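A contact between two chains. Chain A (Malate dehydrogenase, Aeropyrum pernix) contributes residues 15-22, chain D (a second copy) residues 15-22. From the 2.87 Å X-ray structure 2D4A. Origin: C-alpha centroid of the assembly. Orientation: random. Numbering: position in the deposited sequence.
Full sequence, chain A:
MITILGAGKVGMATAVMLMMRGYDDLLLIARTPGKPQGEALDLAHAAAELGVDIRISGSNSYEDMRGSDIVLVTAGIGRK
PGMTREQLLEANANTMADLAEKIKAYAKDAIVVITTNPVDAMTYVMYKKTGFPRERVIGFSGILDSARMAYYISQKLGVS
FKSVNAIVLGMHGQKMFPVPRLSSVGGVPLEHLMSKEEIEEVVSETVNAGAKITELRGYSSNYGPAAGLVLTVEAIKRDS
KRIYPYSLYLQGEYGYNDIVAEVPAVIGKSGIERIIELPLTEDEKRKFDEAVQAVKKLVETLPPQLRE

Chain A (15-22) AVMLMMRG
Chain D, residues 15-22: AVMLMMRG

The same segment of two malate dehydrogenase copies packs helix against helix. In chain A the helix covers residues 15-21; in chain D it includes residues 15-20. Both begin earlier in their chains. The axes run in roughly the same direction, at 36° (signed crossing angle -36°), and approach to 10.2 Å. The register is like with like: A:Met17 CA and D:Met17 CA lie 7.3 Å apart.

No hydrogen bond crosses the contact. It is held by apolar packing, which buries 512 Å² summed over both sides. Val16, Met17 and Met19 are buried in both chains. Within each helix, i to i+4 bonds occupy the backbone, such as A:Met20 N to A:Val16 O (3.1 Å) and D:Met20 N to D:Val16 O (3.1 Å).

Val16 and Met20 point their CA-to-CB bonds toward the partner in both chains. They sit one helical turn apart, so they share a face. Both Val16 chi1 angles are t. A:Val16 CG1 and D:Val16 CG1 stand 4.4 Å apart, a loose meeting of two short, branched side chains. The methionine tips pack closer: A:Met17 CE is 3.6 Å from D:Val16 CG1, and A:Val16 CG1 is 3.7 Å from D:Met17 CE.

Both Met17 side chains leave sideways and extend, with chi1 m, chi2 t and chi3 t. This length lets A:Met17 CE also reach D:Met19 CE at 3.7 Å. The matching pair, A:Met19 CE and D:Met17 CE, is wider at 4.2 Å. Both Met19 side chains start sideways with chi1 t, then bend with chi2 and chi3 m, bringing their ends nearer.

Met20 is the most covered residue on each side, 107 Å² in A and 105 Å² in D. A:Met20 is m at all three chi angles. D:Met20 has chi1 -64°, chi2 -91° and chi3 -45°. Each folded side chain lies over the partner's Met17. A:Met20 SD is 3.9 Å from D:Met17 CG, and D:Met20 SD is 3.9 Å from A:Met17 CG. Each tip fills a pocket. D:Met20 CE sits among A:Met17 O (3.8 Å), A:Met20 CB (3.6 Å) and A:Arg21 NE (3.9 Å). A:Met20 CE sits among D:Met17 O (3.4 Å), D:Met20 CB (3.6 Å) and D:Arg21 NH1 (3.8 Å). Flexible, unbranched methionine can fold its tip into such a pocket.

The partly exposed arginines border the packing. Both start sideways, with their ends nearer the partner. A:Arg21 has chi1 m, chi2 m, chi3 149°; D:Arg21 has chi1 m, chi2 t, chi3 127°. D:Met20 CE lies over one face of the A:Arg21 guanidinium; A:Met20 CE approaches that of D:Arg21 obliquely. Leu18 points away in both chains. Gly22 leaves helical geometry with positive phi, 59° in A and 71° in D, which favours glycine. At D:Gly22 a CB would also be jammed against the preceding carbonyl O.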

# COMPACT_ATOMS: atom_id res chain seq x y z
N ALA A 15 -3.28 -10.71 -13.08
CA ALA A 15 -2.38 -11.43 -12.19
C ALA A 15 -1.27 -10.55 -11.64
O ALA A 15 -0.89 -10.69 -10.48
CB ALA A 15 -1.78 -12.63 -12.92
N VAL A 16 -0.75 -9.63 -12.44
CA VAL A 16 0.32 -8.75 -11.97
C VAL A 16 -0.24 -7.81 -10.89
O VAL A 16 0.34 -7.70 -9.81
CB VAL A 16 0.94 -7.91 -13.14
CG1 VAL A 16 1.95 -6.91 -12.61
CG2 VAL A 16 1.62 -8.84 -14.14
N MET A 17 -1.37 -7.17 -11.17
CA MET A 17 -2.02 -6.23 -10.25
C MET A 17 -2.53 -6.89 -8.95
O MET A 17 -2.49 -6.29 -7.87
CB MET A 17 -3.18 -5.51 -10.95
CG MET A 17 -2.78 -4.72 -12.19
SD MET A 17 -4.14 -3.76 -12.93
CE MET A 17 -3.24 -2.55 -13.86
N LEU A 18 -3.02 -8.12 -9.06
CA LEU A 18 -3.49 -8.83 -7.88
C LEU A 18 -2.30 -9.18 -6.98
O LEU A 18 -2.41 -9.20 -5.76
CB LEU A 18 -4.22 -10.11 -8.28
CG LEU A 18 -5.69 -9.91 -8.56
CD1 LEU A 18 -6.26 -11.24 -8.92
CD2 LEU A 18 -6.41 -9.32 -7.35
N MET A 19 -1.16 -9.44 -7.62
CA MET A 19 0.09 -9.77 -6.95
C MET A 19 0.59 -8.58 -6.14
O MET A 19 1.00 -8.74 -4.99
CB MET A 19 1.13 -10.19 -7.98
CG MET A 19 2.50 -10.61 -7.44
SD MET A 19 3.70 -9.27 -7.28
CE MET A 19 3.88 -8.75 -8.99
N MET A 20 0.54 -7.39 -6.74
CA MET A 20 0.98 -6.16 -6.07
C MET A 20 0.15 -5.98 -4.81
O MET A 20 0.67 -5.65 -3.75
CB MET A 20 0.76 -4.94 -6.96
CG MET A 20 1.50 -4.92 -8.27
SD MET A 20 3.22 -4.46 -8.10
CE MET A 20 3.05 -2.73 -7.70
N ARG A 21 -1.15 -6.18 -4.94
CA ARG A 21 -2.04 -6.02 -3.80
C ARG A 21 -1.86 -7.12 -2.76
O ARG A 21 -2.08 -6.88 -1.58
CB ARG A 21 -3.49 -5.96 -4.27
CG ARG A 21 -3.86 -4.63 -4.93
CD ARG A 21 -4.08 -3.56 -3.89
NE ARG A 21 -3.72 -2.24 -4.38
CZ ARG A 21 -4.50 -1.46 -5.12
NH1 ARG A 21 -5.72 -1.87 -5.46
NH2 ARG A 21 -4.07 -0.27 -5.52
N GLY A 22 -1.47 -8.31 -3.19
CA GLY A 22 -1.28 -9.40 -2.25
C GLY A 22 -2.51 -9.78 -1.42
O GLY A 22 -2.38 -10.16 -0.26
N ALA D 15 5.53 -0.31 -16.43
CA ALA D 15 4.57 0.78 -16.37
C ALA D 15 3.39 0.43 -15.47
O ALA D 15 2.95 1.26 -14.67
CB ALA D 15 4.10 1.14 -17.78
N VAL D 16 2.88 -0.79 -15.60
CA VAL D 16 1.77 -1.25 -14.77
C VAL D 16 2.17 -1.26 -13.30
O VAL D 16 1.45 -0.73 -12.45
CB VAL D 16 1.31 -2.68 -15.14
CG1 VAL D 16 0.28 -3.17 -14.11
CG2 VAL D 16 0.70 -2.70 -16.54
N MET D 17 3.31 -1.87 -12.99
CA MET D 17 3.75 -1.94 -11.61
C MET D 17 4.02 -0.55 -11.05
O MET D 17 3.63 -0.25 -9.92
CB MET D 17 5.00 -2.83 -11.49
CG MET D 17 4.72 -4.32 -11.69
SD MET D 17 6.14 -5.41 -11.41
CE MET D 17 5.62 -6.81 -12.32
N LEU D 18 4.65 0.31 -11.85
CA LEU D 18 4.97 1.67 -11.44
C LEU D 18 3.74 2.56 -11.27
O LEU D 18 3.77 3.55 -10.53
CB LEU D 18 5.93 2.33 -12.44
CG LEU D 18 7.41 2.00 -12.27
CD1 LEU D 18 8.22 2.68 -13.36
CD2 LEU D 18 7.87 2.47 -10.89
N MET D 19 2.68 2.21 -11.98
CA MET D 19 1.43 2.95 -11.91
C MET D 19 0.71 2.61 -10.60
O MET D 19 0.15 3.48 -9.95
CB MET D 19 0.57 2.61 -13.12
CG MET D 19 -0.82 3.22 -13.13
SD MET D 19 -2.06 2.22 -12.29
CE MET D 19 -2.56 1.08 -13.61
N MET D 20 0.75 1.33 -10.22
CA MET D 20 0.10 0.89 -8.99
C MET D 20 0.68 1.61 -7.77
O MET D 20 -0.05 2.06 -6.90
CB MET D 20 0.32 -0.62 -8.80
CG MET D 20 -0.30 -1.52 -9.86
SD MET D 20 -1.96 -2.08 -9.48
CE MET D 20 -1.80 -2.56 -7.75
N ARG D 21 1.94 1.73 -7.59
CA ARG D 21 2.51 2.40 -6.45
C ARG D 21 2.49 3.93 -6.58
O ARG D 21 2.77 4.65 -5.63
CB ARG D 21 3.93 1.87 -6.24
CG ARG D 21 3.92 0.51 -5.51
CD ARG D 21 5.21 -0.19 -5.75
NE ARG D 21 5.90 -0.63 -4.54
CZ ARG D 21 5.60 -1.73 -3.85
NH1 ARG D 21 4.59 -2.51 -4.19
NH2 ARG D 21 6.40 -2.08 -2.85
N GLY D 22 2.18 4.51 -7.63
CA GLY D 22 1.97 5.95 -7.60
C GLY D 22 3.18 6.86 -7.41
O GLY D 22 3.02 8.07 -7.31